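MamA (Candidatus Magnetobacterium bavaricum, PDB 3VTY) is a tetratricopeptide-repeat protein, an all-helical solenoid of stacked antiparallel helices, a type of scaffold generally used for protein-protein interaction. Local coordinates at residues A[54-59]-A[84-89]; A[142-147]-A[164-169]. All coordinates share one frame; numbering follows the deposited sequence.

Read from the N terminus, the chain passes through three helices before interaction 1, which joins the start of helix 55-68 to the end of helix 73-85 and closes a span of 24 residues, mostly helical. Helices 89-102, 107-119 and 123-136 follow. Interaction 2 then pairs the first part of helix 141-153 with the middle of helix 157-175, closing a shorter span of 16 residues. The two contacts stand in series, neither enclosing nor crossing the other, on opposite sides of the chain's centre with their own centres about 28 Å apart. Together they exemplify how an elongated repeat fold is assembled from short-range contacts between helices close in sequence.

Interaction 1. Residues A[54-59]-A[84-89]; sequences LPNDAI and FMIDEK
Pro55, in the first turn of helix 55-68, meets Met85 and Ile86, where helix 73-85 ends. Ile86 does most of the work by splitting its two branches. Its CG1 sits between the backbone N and the carbonyl carbon (chi1 59°), so that CG2 is aimed at the proline ring while the longer arm runs to Ile59. The first branch packs tightly: Ile86 CG2 lies 3.3 Å from Pro55 CG, closer than ordinary van der Waals contact. On the second, Ile86 CD1 and Ile59 CD1 approach tip to tip at 3.6 Å. The amide of Asn56 borders both branches, with ND2 3.7 Å from Ile86 CG2 and OD1 equally far from Ile86 CD1; no hydrogen bond crosses between the two segments. Met85 passes Pro55 at about a right angle. A bend at its sulfur (chi3 66°) carries the methyl back to the proline, with Met85 CE 4.1 Å from Pro55 CB. Met85 also touches Met50 of helix 39-51, and the buried Ile59 continues inward onto Leu79 and Ala82 of helix 73-85. Just after Ile86 the helix is closed off: Asp87 has a positive phi, Glu88 N bonds to Asn83 O and Asp87 N to Phe84 O. This is a Schellman motif, here ending a helix against the start of another in a tetratricopeptide-repeat solenoid.

Interaction 2. Residues A[142-147]-A[164-169]; sequences RAYQSI and FKKALE
Gln145 OE1 comes to the edge of the Phe164 ring, near its plane, 3.5 Å from Phe164 CD1, whereas the Tyr144 ring is approached obliquely by Lys166, whose CG lies 3.6 Å from Tyr144 CE1. Both contacts belong to an antiparallel helix hairpin of the tetratricopeptide-repeat fold: the axes of the two segments come within 8.2 Å, with their directions 164° apart. The Gln145 chain leaves with CG anti to the backbone N and then bends at chi2 (71°), which turns the amide toward the other helix; amide and ring planes stand 60° apart. The same OE1 of Gln145 lies 3.6 Å from Ala167 CB, while the backbone O of Gln145 is 3.5 Å from Phe164 CE1. Next to the glutamine the small Ala167 lets the helices come close, its CB 3.9 Å from Tyr144 CB. Beyond the hairpin, Tyr144 packs on Ile134 of helix 123-136, and its hydroxyl hydrogen-bonds to Pro138 O and Lys170 NZ. Lys166 lays only its inner methylenes by the tyrosine; its end leads away from helix 141-153, and Lys166 NZ forms a salt bridge with Glu169 OE1 at 3.0 Å, meeting that oxygen on its syn side but tilted out of the carboxylate plane.

Interaction 1. Residues A[54-59]-A[84-89]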
ATOM      1  N   LEU A  54       1.609   2.022 -14.708  1.00 15.41           N
ATOM      2  CA  LEU A  54       0.406   1.576 -15.405  1.00 14.34           C
ATOM      3  C   LEU A  54      -0.586   1.042 -14.365  1.00 13.75           C
ATOM      4  O   LEU A  54      -0.878  -0.144 -14.308  1.00 10.97           O
ATOM      5  CB  LEU A  54       0.792   0.503 -16.459  1.00 14.96           C
ATOM      6  CG  LEU A  54       1.569   0.994 -17.684  1.00 14.46           C
ATOM      7  CD1 LEU A  54       2.014  -0.196 -18.564  1.00 14.35           C
ATOM      8  CD2 LEU A  54       0.778   2.027 -18.442  1.00 15.48           C
ATOM      9  N   PRO A  55      -1.150   1.934 -13.545  1.00 14.15           N
ATOM     10  CA  PRO A  55      -2.044   1.487 -12.484  1.00 13.91           C
ATOM     11  C   PRO A  55      -3.323   0.834 -12.952  1.00 14.09           C
ATOM     12  O   PRO A  55      -3.817   0.020 -12.235  1.00 12.52           O
ATOM     13  CB  PRO A  55      -2.311   2.786 -11.661  1.00 14.19           C
ATOM     14  CG  PRO A  55      -2.028   3.921 -12.654  1.00 14.85           C
ATOM     15  CD  PRO A  55      -0.842   3.379 -13.433  1.00 16.24           C
ATOM     16  N   ASN A  56      -3.879   1.186 -14.131  1.00 14.28           N
ATOM     17  CA  ASN A  56      -5.101   0.519 -14.544  1.00 14.05           C
ATOM     18  C   ASN A  56      -4.814  -1.004 -14.818  1.00 14.22           C
ATOM     19  O   ASN A  56      -5.612  -1.849 -14.446  1.00 13.44           O
ATOM     20  CB  ASN A  56      -5.721   1.210 -15.768  1.00 14.80           C
ATOM     21  CG  ASN A  56      -6.320   2.595 -15.417  1.00 17.43           C
ATOM     22  OD1 ASN A  56      -7.396   2.642 -14.912  1.00 23.49           O
ATOM     23  ND2 ASN A  56      -5.593   3.683 -15.643  1.00 20.21           N
ATOM     24  N   ASP A  57      -3.709  -1.315 -15.503  1.00 12.53           N
ATOM     25  CA  ASP A  57      -3.292  -2.707 -15.660  1.00 13.18           C
ATOM     26  C   ASP A  57      -3.025  -3.384 -14.326  1.00 12.27           C
ATOM     27  O   ASP A  57      -3.343  -4.533 -14.149  1.00 12.20           O
ATOM     28  CB  ASP A  57      -2.054  -2.826 -16.597  1.00 13.95           C
ATOM     29  CG  ASP A  57      -2.468  -2.611 -18.120  1.00 15.30           C
ATOM     30  OD1 ASP A  57      -3.539  -3.128 -18.532  1.00 17.17           O
ATOM     31  OD2 ASP A  57      -1.838  -1.805 -18.818  1.00 14.36           O
ATOM     32  N   ALA A  58      -2.392  -2.668 -13.405  1.00 12.56           N
ATOM     33  CA  ALA A  58      -2.188  -3.199 -12.013  1.00 12.55           C
ATOM     34  C   ALA A  58      -3.548  -3.608 -11.442  1.00 11.82           C
ATOM     35  O   ALA A  58      -3.693  -4.727 -10.998  1.00 12.07           O
ATOM     36  CB  ALA A  58      -1.550  -2.184 -11.133  1.00 11.63           C
ATOM     37  N   ILE A  59      -4.523  -2.705 -11.507  1.00 12.61           N
ATOM     38  CA  ILE A  59      -5.863  -2.919 -10.938  1.00 12.18           C
ATOM     39  C   ILE A  59      -6.506  -4.169 -11.527  1.00 11.96           C
ATOM     40  O   ILE A  59      -7.003  -4.996 -10.815  1.00 13.18           O
ATOM     41  CB  ILE A  59      -6.771  -1.724 -11.083  1.00 13.18           C
ATOM     42  CG1 ILE A  59      -6.292  -0.591 -10.148  1.00 12.38           C
ATOM     43  CG2 ILE A  59      -8.255  -2.114 -10.686  1.00 11.64           C
ATOM     44  CD1 ILE A  59      -6.910   0.860 -10.419  1.00 14.84           C
ATOM     45  N   PHE A  84      -5.739   4.551  -5.656  1.00 19.73           N
ATOM     46  CA  PHE A  84      -5.281   5.885  -5.252  1.00 20.93           C
ATOM     47  C   PHE A  84      -4.414   6.551  -6.288  1.00 21.74           C
ATOM     48  O   PHE A  84      -4.592   7.745  -6.530  1.00 22.61           O
ATOM     49  CB  PHE A  84      -4.560   5.840  -3.899  1.00 20.31           C
ATOM     50  CG  PHE A  84      -4.247   7.205  -3.276  1.00 21.21           C
ATOM     51  CD1 PHE A  84      -5.156   8.256  -3.321  1.00 21.49           C
ATOM     52  CD2 PHE A  84      -3.117   7.337  -2.435  1.00 24.77           C
ATOM     53  CE1 PHE A  84      -4.885   9.474  -2.679  1.00 21.08           C
ATOM     54  CE2 PHE A  84      -2.838   8.535  -1.757  1.00 23.44           C
ATOM     55  CZ  PHE A  84      -3.727   9.617  -1.912  1.00 24.60           C
ATOM     56  N   MET A  85      -3.574   5.783  -6.981  1.00 21.96           N
ATOM     57  CA  MET A  85      -2.760   6.316  -8.029  1.00 22.19           C
ATOM     58  C   MET A  85      -3.567   6.895  -9.200  1.00 23.11           C
ATOM     59  O   MET A  85      -3.070   7.783  -9.876  1.00 22.66           O
ATOM     60  CB  MET A  85      -1.754   5.286  -8.566  1.00 22.67           C
ATOM     61  CG  MET A  85      -0.700   4.765  -7.606  1.00 25.43           C
ATOM     62  SD  MET A  85       0.173   3.331  -8.328  1.00 27.47           S
ATOM     63  CE  MET A  85       1.074   4.012  -9.774  1.00 24.58           C
ATOM     64  N   ILE A  86      -4.785   6.410  -9.478  1.00 23.54           N
ATOM     65  CA  ILE A  86      -5.599   6.979 -10.537  1.00 24.13           C
ATOM     66  C   ILE A  86      -6.761   7.813  -9.957  1.00 24.75           C
ATOM     67  O   ILE A  86      -7.770   7.928 -10.585  1.00 24.27           O
ATOM     68  CB  ILE A  86      -6.206   5.855 -11.478  1.00 24.66           C
ATOM     69  CG1 ILE A  86      -7.090   4.862 -10.680  1.00 23.55           C
ATOM     70  CG2 ILE A  86      -5.071   5.170 -12.281  1.00 25.74           C
ATOM     71  CD1 ILE A  86      -8.088   4.044 -11.524  1.00 23.02           C
ATOM     72  N   ASP A  87      -6.645   8.303  -8.722  1.00 25.87           N
ATOM     73  CA  ASP A  87      -7.649   9.187  -8.126  1.00 27.05           C
ATOM     74  C   ASP A  87      -9.035   8.560  -8.006  1.00 26.68           C
ATOM     75  O   ASP A  87     -10.030   9.262  -7.948  1.00 25.03           O
ATOM     76  CB  ASP A  87      -7.765  10.485  -8.923  1.00 28.70           C
ATOM     77  CG  ASP A  87      -6.468  11.274  -8.919  1.00 35.73           C
ATOM     78  OD1 ASP A  87      -5.828  11.389  -7.824  1.00 39.64           O
ATOM     79  OD2 ASP A  87      -6.081  11.771 -10.014  1.00 45.43           O
ATOM     80  N   GLU A  88      -9.101   7.240  -7.924  1.00 24.36           N
ATOM     81  CA  GLU A  88     -10.359   6.588  -7.614  1.00 24.16           C
ATOM     82  C   GLU A  88     -10.485   6.462  -6.077  1.00 23.79           C
ATOM     83  O   GLU A  88     -10.231   5.402  -5.488  1.00 20.82           O
ATOM     84  CB  GLU A  88     -10.422   5.234  -8.359  1.00 24.43           C
ATOM     85  CG  GLU A  88     -10.647   5.389  -9.852  1.00 27.26           C
ATOM     86  CD  GLU A  88     -11.997   6.005 -10.221  1.00 34.47           C
ATOM     87  OE1 GLU A  88     -12.931   6.023  -9.384  1.00 38.76           O
ATOM     88  OE2 GLU A  88     -12.152   6.424 -11.388  1.00 41.30           O
ATOM     89  N   LYS A  89     -10.884   7.551  -5.420  1.00 23.81           N
ATOM     90  CA  LYS A  89     -10.619   7.675  -4.021  1.00 23.79           C
ATOM     91  C   LYS A  89     -11.522   6.762  -3.242  1.00 23.92           C
ATOM     92  O   LYS A  89     -11.091   6.123  -2.325  1.00 22.33           O
ATOM     93  CB  LYS A  89     -10.813   9.090  -3.520  1.00 25.71           C
ATOM     94  CG  LYS A  89     -10.065  10.158  -4.234  1.00 29.77           C
ATOM     95  CD  LYS A  89      -8.598  10.131  -4.036  1.00 28.60           C
ATOM     96  CE  LYS A  89      -7.969  11.393  -4.664  1.00 31.01           C
ATOM     97  NZ  LYS A  89      -8.377  12.625  -3.943  1.00 30.49           N
TER

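Interaction 2. Residues A[142-147]-A[164-169]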
ATOM      1  N   ARG A 142       6.008   8.149  10.111  1.00 14.65           N
ATOM      2  CA  ARG A 142       5.212   8.882   9.154  1.00 14.19           C
ATOM      3  C   ARG A 142       3.809   9.201   9.672  1.00 14.21           C
ATOM      4  O   ARG A 142       3.269  10.163   9.271  1.00 14.41           O
ATOM      5  CB  ARG A 142       5.046   8.063   7.882  1.00 15.23           C
ATOM      6  CG  ARG A 142       6.275   8.141   6.963  1.00 18.99           C
ATOM      7  CD  ARG A 142       6.085   7.213   5.791  1.00 20.81           C
ATOM      8  NE  ARG A 142       6.079   5.828   6.215  1.00 24.34           N
ATOM      9  CZ  ARG A 142       5.489   4.852   5.558  1.00 24.42           C
ATOM     10  NH1 ARG A 142       4.861   5.107   4.427  1.00 29.13           N
ATOM     11  NH2 ARG A 142       5.518   3.636   6.051  1.00 25.11           N
ATOM     12  N   ALA A 143       3.217   8.344  10.517  1.00 13.59           N
ATOM     13  CA  ALA A 143       1.929   8.661  11.108  1.00 13.56           C
ATOM     14  C   ALA A 143       2.018   9.863  12.050  1.00 12.89           C
ATOM     15  O   ALA A 143       1.159  10.724  12.005  1.00 11.81           O
ATOM     16  CB  ALA A 143       1.302   7.385  11.871  1.00  9.87           C
ATOM     17  N   TYR A 144       3.067   9.940  12.881  1.00 13.62           N
ATOM     18  CA  TYR A 144       3.232  11.119  13.721  1.00 13.69           C
ATOM     19  C   TYR A 144       3.420  12.341  12.857  1.00 13.40           C
ATOM     20  O   TYR A 144       2.781  13.365  13.059  1.00 15.02           O
ATOM     21  CB  TYR A 144       4.403  11.002  14.701  1.00 13.28           C
ATOM     22  CG  TYR A 144       4.282   9.892  15.685  1.00 15.91           C
ATOM     23  CD1 TYR A 144       3.655  10.082  16.900  1.00 16.40           C
ATOM     24  CD2 TYR A 144       4.838   8.629  15.431  1.00 15.25           C
ATOM     25  CE1 TYR A 144       3.580   9.048  17.820  1.00 18.58           C
ATOM     26  CE2 TYR A 144       4.755   7.638  16.340  1.00 15.36           C
ATOM     27  CZ  TYR A 144       4.121   7.833  17.510  1.00 17.23           C
ATOM     28  OH  TYR A 144       4.056   6.788  18.421  1.00 22.01           O
ATOM     29  N   GLN A 145       4.236  12.222  11.828  1.00 15.01           N
ATOM     30  CA  GLN A 145       4.509  13.335  10.901  1.00 14.02           C
ATOM     31  C   GLN A 145       3.225  13.812  10.186  1.00 13.93           C
ATOM     32  O   GLN A 145       3.002  15.020  10.022  1.00 13.13           O
ATOM     33  CB  GLN A 145       5.526  12.868   9.852  1.00 15.44           C
ATOM     34  CG  GLN A 145       6.224  13.972   9.059  1.00 15.69           C
ATOM     35  CD  GLN A 145       7.216  14.754   9.889  1.00 15.59           C
ATOM     36  OE1 GLN A 145       7.396  14.512  11.069  1.00 14.66           O
ATOM     37  NE2 GLN A 145       7.849  15.750   9.270  1.00 13.34           N
ATOM     38  N   SER A 146       2.430  12.876   9.689  1.00 12.51           N
ATOM     39  CA  SER A 146       1.216  13.237   8.971  1.00 13.32           C
ATOM     40  C   SER A 146       0.160  13.848   9.930  1.00 12.29           C
ATOM     41  O   SER A 146      -0.595  14.699   9.536  1.00 15.06           O
ATOM     42  CB  SER A 146       0.631  12.005   8.252  1.00 12.87           C
ATOM     43  OG  SER A 146       1.484  11.562   7.217  1.00 15.68           O
ATOM     44  N   ILE A 147       0.075  13.392  11.167  1.00 12.05           N
ATOM     45  CA  ILE A 147      -0.829  14.055  12.143  1.00 12.60           C
ATOM     46  C   ILE A 147      -0.365  15.497  12.353  1.00 13.63           C
ATOM     47  O   ILE A 147      -1.172  16.412  12.321  1.00 13.91           O
ATOM     48  CB  ILE A 147      -0.860  13.314  13.471  1.00 13.23           C
ATOM     49  CG1 ILE A 147      -1.552  11.925  13.272  1.00 12.71           C
ATOM     50  CG2 ILE A 147      -1.544  14.126  14.560  1.00 13.97           C
ATOM     51  CD1 ILE A 147      -1.365  10.968  14.509  1.00 10.93           C
ATOM     52  N   PHE A 164       5.647  16.648  15.676  1.00 13.72           N
ATOM     53  CA  PHE A 164       6.950  16.677  15.005  1.00 15.88           C
ATOM     54  C   PHE A 164       8.111  16.286  15.925  1.00 15.99           C
ATOM     55  O   PHE A 164       9.043  15.593  15.487  1.00 16.07           O
ATOM     56  CB  PHE A 164       7.229  18.014  14.272  1.00 14.51           C
ATOM     57  CG  PHE A 164       6.195  18.341  13.228  1.00 15.48           C
ATOM     58  CD1 PHE A 164       5.805  17.417  12.279  1.00 14.33           C
ATOM     59  CD2 PHE A 164       5.644  19.590  13.150  1.00 12.35           C
ATOM     60  CE1 PHE A 164       4.867  17.745  11.270  1.00 15.90           C
ATOM     61  CE2 PHE A 164       4.695  19.913  12.176  1.00 12.64           C
ATOM     62  CZ  PHE A 164       4.277  18.996  11.236  1.00 12.85           C
ATOM     63  N   LYS A 165       8.026  16.677  17.199  1.00 16.24           N
ATOM     64  CA  LYS A 165       9.030  16.326  18.158  1.00 16.77           C
ATOM     65  C   LYS A 165       8.946  14.865  18.488  1.00 17.39           C
ATOM     66  O   LYS A 165      10.000  14.186  18.639  1.00 17.29           O
ATOM     67  CB  LYS A 165       8.895  17.168  19.431  1.00 17.14           C
ATOM     68  CG  LYS A 165       9.300  18.571  19.207  1.00 19.54           C
ATOM     69  CD  LYS A 165       9.064  19.417  20.433  1.00 25.11           C
ATOM     70  CE  LYS A 165       9.721  20.754  20.277  1.00 27.94           C
ATOM     71  NZ  LYS A 165       9.401  21.648  21.452  1.00 30.64           N
ATOM     72  N   LYS A 166       7.714  14.354  18.566  1.00 16.67           N
ATOM     73  CA  LYS A 166       7.550  12.932  18.817  1.00 18.17           C
ATOM     74  C   LYS A 166       8.076  12.109  17.669  1.00 17.62           C
ATOM     75  O   LYS A 166       8.756  11.078  17.910  1.00 19.02           O
ATOM     76  CB  LYS A 166       6.082  12.589  19.182  1.00 19.54           C
ATOM     77  CG  LYS A 166       5.856  11.163  19.619  1.00 22.85           C
ATOM     78  CD  LYS A 166       6.770  10.718  20.763  1.00 28.49           C
ATOM     79  CE  LYS A 166       6.007  10.180  21.962  1.00 35.37           C
ATOM     80  NZ  LYS A 166       6.823  10.258  23.267  1.00 34.52           N
ATOM     81  N   ALA A 167       7.874  12.564  16.421  1.00 16.90           N
ATOM     82  CA  ALA A 167       8.410  11.859  15.230  1.00 17.09           C
ATOM     83  C   ALA A 167       9.945  11.840  15.304  1.00 19.25           C
ATOM     84  O   ALA A 167      10.579  10.779  15.090  1.00 20.29           O
ATOM     85  CB  ALA A 167       7.933  12.488  13.942  1.00 14.97           C
ATOM     86  N   LEU A 168      10.536  12.979  15.686  1.00 19.71           N
ATOM     87  CA  LEU A 168      11.990  13.081  15.819  1.00 20.90           C
ATOM     88  C   LEU A 168      12.504  12.098  16.847  1.00 22.21           C
ATOM     89  O   LEU A 168      13.434  11.350  16.566  1.00 22.17           O
ATOM     90  CB  LEU A 168      12.468  14.470  16.206  1.00 19.51           C
ATOM     91  CG  LEU A 168      14.008  14.655  16.170  1.00 21.36           C
ATOM     92  CD1 LEU A 168      14.628  14.335  14.797  1.00 21.64           C
ATOM     93  CD2 LEU A 168      14.315  16.049  16.568  1.00 21.88           C
ATOM     94  N   GLU A 169      11.915  12.120  18.021  1.00 24.16           N
ATOM     95  CA  GLU A 169      12.268  11.158  19.087  1.00 26.13           C
ATOM     96  C   GLU A 169      12.294   9.727  18.570  1.00 25.84           C
ATOM     97  O   GLU A 169      13.233   8.969  18.834  1.00 27.49           O
ATOM     98  CB  GLU A 169      11.307  11.307  20.264  1.00 26.67           C
ATOM     99  CG  GLU A 169      11.710  10.618  21.552  1.00 30.72           C
ATOM    100  CD  GLU A 169      10.664  10.824  22.699  1.00 36.71           C
ATOM    101  OE1 GLU A 169       9.502  11.213  22.403  1.00 40.49           O
ATOM    102  OE2 GLU A 169      11.004  10.570  23.892  1.00 39.91           O
TER